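Long-range contact in GEO10716p1 (Drosophila melanogaster, PDB 7BTG), which is an arginine phosphatase of the low molecular weight protein tyrosine phosphatase family, probably removing phosphate from phosphoarginine: residues A[11-16]-A[121-126]. The protein carries 1 engineered substitution. Residues are numbered along the deposited sequence; the frame is centred on the assembly and turned at random.
Sequences TCRSPM and EIIEDP. With PO4 (phosphate ion), chain B.
Cys12 and Arg13 meet Asp125 and Pro126 beside a bound phosphate ion, with Ile123 at the far end of the guanidinium, a worked example of how a phosphatase P-loop is closed by a distant aspartate loop. Thr11 enters through its backbone: its N-H, like that of Cys12, reaches phosphate O1, each N lying 2.8 Å from that oxygen. Cys12 occupies the N-cap position of helix 13-27, and its CB rests 3.6 Å from CG of Pro126, an apolar touch beside Phe135 of helix 133-154. Arg13 opens the helix, its backbone N pointing at phosphate O3. Its side chain, bent at chi3 (-66°), returns to the same ion in a two-pronged grip: NE binds O3 at 2.7 Å, and NH2 binds O4 at 2.8 Å in a nearly straight bond (174°). At another edge, Arg13 NH1 donates to Ile123 O (2.8 Å), which lies practically in the guanidinium plane; the same NH1 forms a salt bridge with Asp86. CA of Asp125 sits 3.4 Å above the centre of one guanidinium face, while CD of Pro126 packs against Arg13 CG. An alanine in place of Arg13 would probably leave phosphate O4 and Ile123 O without these donors and open a gap under Asp125. With CG anti to its backbone N (chi1 -171°), Asp125 holds its carboxylate beside the ion; OD1 accepts the backbone N-H of Tyr127. Gly9 N and the hydroxyl of Ser7, at the position of the family's nucleophilic cysteine and probably the engineered substitution, also hydrogen-bond to the phosphate. As in relatives, where this arginine steadies the transferred phosphoryl group and the loop aspartate acts as general acid, the geometry is consistent with Arg13 joining both halves of the active site.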
loop_
_atom_site.group_PDB
_atom_site.type_symbol
_atom_site.label_atom_id
_atom_site.label_comp_id
_atom_site.label_asym_id
_atom_site.label_seq_id
_atom_site.Cartn_x
_atom_site.Cartn_y
_atom_site.Cartn_z
ATOM N N THR A 11 4.456 3.004 7.921
ATOM C CA THR A 11 5.553 2.359 8.623
ATOM C C THR A 11 5.399 0.851 8.705
ATOM O O THR A 11 6.394 0.173 8.961
ATOM C CB THR A 11 5.683 2.947 10.047
ATOM O OG1 THR A 11 6.744 2.312 10.765
ATOM C CG2 THR A 11 4.377 2.793 10.830
ATOM N N CYS A 12 4.206 0.291 8.467
ATOM C CA CYS A 12 4.024 -1.157 8.480
ATOM C C CYS A 12 3.434 -1.639 7.159
ATOM O O CYS A 12 4.162 -2.132 6.298
ATOM C CB CYS A 12 3.120 -1.583 9.641
ATOM S SG CYS A 12 3.765 -1.257 11.301
ATOM N N ARG A 13 2.124 -1.449 6.975
ATOM C CA ARG A 13 1.419 -2.047 5.844
ATOM C C ARG A 13 1.861 -1.451 4.511
ATOM O O ARG A 13 2.144 -2.190 3.563
ATOM C CB ARG A 13 -0.096 -1.898 6.031
ATOM C CG ARG A 13 -0.638 -2.695 7.187
ATOM C CD ARG A 13 -2.038 -2.245 7.540
ATOM N NE ARG A 13 -2.000 -0.877 8.056
ATOM C CZ ARG A 13 -3.076 -0.162 8.390
ATOM N NH1 ARG A 13 -4.296 -0.692 8.266
ATOM N NH2 ARG A 13 -2.925 1.085 8.845
ATOM N N SER A 14 1.904 -0.123 4.405
ATOM C CA SER A 14 2.188 0.466 3.107
ATOM C C SER A 14 3.626 0.217 2.640
ATOM O O SER A 14 3.830 -0.057 1.445
ATOM C CB SER A 14 1.848 1.967 3.078
ATOM O OG SER A 14 2.226 2.696 4.241
ATOM N N PRO A 15 4.651 0.288 3.500
ATOM C CA PRO A 15 5.999 -0.030 2.997
ATOM C C PRO A 15 6.134 -1.486 2.600
ATOM O O PRO A 15 6.863 -1.799 1.651
ATOM C CB PRO A 15 6.923 0.321 4.174
ATOM C CG PRO A 15 6.118 1.218 5.061
ATOM C CD PRO A 15 4.695 0.766 4.900
ATOM N N MET A 16 5.448 -2.388 3.297
ATOM C CA MET A 16 5.469 -3.789 2.899
ATOM C C MET A 16 4.830 -3.963 1.524
ATOM O O MET A 16 5.401 -4.602 0.628
ATOM C CB MET A 16 4.752 -4.642 3.947
ATOM C CG MET A 16 5.675 -5.265 4.971
ATOM S SD MET A 16 4.784 -6.423 6.031
ATOM C CE MET A 16 3.559 -5.335 6.738
ATOM N N GLU A 121 -11.355 -8.454 3.408
ATOM C CA GLU A 121 -11.131 -7.175 2.736
ATOM C C GLU A 121 -10.138 -6.289 3.491
ATOM O O GLU A 121 -9.353 -5.556 2.878
ATOM C CB GLU A 121 -12.466 -6.439 2.627
ATOM C CG GLU A 121 -13.128 -6.383 1.295
ATOM C CD GLU A 121 -14.106 -5.225 1.236
ATOM O OE1 GLU A 121 -14.723 -4.901 2.284
ATOM O OE2 GLU A 121 -14.236 -4.615 0.154
ATOM N N ILE A 122 -10.204 -6.296 4.818
ATOM C CA ILE A 122 -9.579 -5.262 5.641
ATOM C C ILE A 122 -8.178 -5.700 6.061
ATOM O O ILE A 122 -8.001 -6.723 6.725
ATOM C CB ILE A 122 -10.439 -4.945 6.882
ATOM C CG1 ILE A 122 -11.888 -4.651 6.500
ATOM C CG2 ILE A 122 -9.879 -3.745 7.617
ATOM C CD1 ILE A 122 -12.056 -3.372 5.689
ATOM N N ILE A 123 -7.184 -4.889 5.740
ATOM C CA ILE A 123 -5.812 -5.157 6.136
ATOM C C ILE A 123 -5.523 -4.343 7.389
ATOM O O ILE A 123 -5.333 -3.130 7.316
ATOM C CB ILE A 123 -4.851 -4.839 4.991
ATOM C CG1 ILE A 123 -5.383 -5.537 3.745
ATOM C CG2 ILE A 123 -3.470 -5.311 5.333
ATOM C CD1 ILE A 123 -4.430 -5.662 2.617
ATOM N N GLU A 124 -5.488 -5.014 8.538
ATOM C CA GLU A 124 -5.397 -4.358 9.837
ATOM C C GLU A 124 -3.987 -3.872 10.140
ATOM O O GLU A 124 -2.993 -4.522 9.798
ATOM C CB GLU A 124 -5.827 -5.306 10.958
ATOM C CG GLU A 124 -7.139 -6.045 10.713
ATOM C CD GLU A 124 -8.365 -5.190 11.001
ATOM O OE1 GLU A 124 -8.361 -3.990 10.623
ATOM O OE2 GLU A 124 -9.325 -5.720 11.618
ATOM N N ASP A 125 -3.913 -2.722 10.817
ATOM C CA ASP A 125 -2.669 -2.131 11.308
ATOM C C ASP A 125 -1.968 -3.072 12.279
ATOM O O ASP A 125 -2.509 -3.337 13.356
ATOM C CB ASP A 125 -2.950 -0.801 12.012
ATOM C CG ASP A 125 -1.683 -0.041 12.341
ATOM O OD1 ASP A 125 -0.567 -0.604 12.199
ATOM O OD2 ASP A 125 -1.799 1.132 12.725
ATOM N N PRO A 126 -0.779 -3.583 11.956
ATOM C CA PRO A 126 -0.056 -4.463 12.887
ATOM C C PRO A 126 0.830 -3.746 13.889
ATOM O O PRO A 126 1.410 -4.419 14.742
ATOM C CB PRO A 126 0.814 -5.301 11.938
ATOM C CG PRO A 126 1.166 -4.348 10.848
ATOM C CD PRO A 126 -0.083 -3.474 10.662
HETATM P P PO4 B . 0.826 1.315 9.275
HETATM O O1 PO4 B . 1.945 2.000 8.513
HETATM O O2 PO4 B . 1.288 1.016 10.677
HETATM O O3 PO4 B . 0.428 -0.012 8.676
HETATM O O4 PO4 B . -0.430 2.185 9.270
#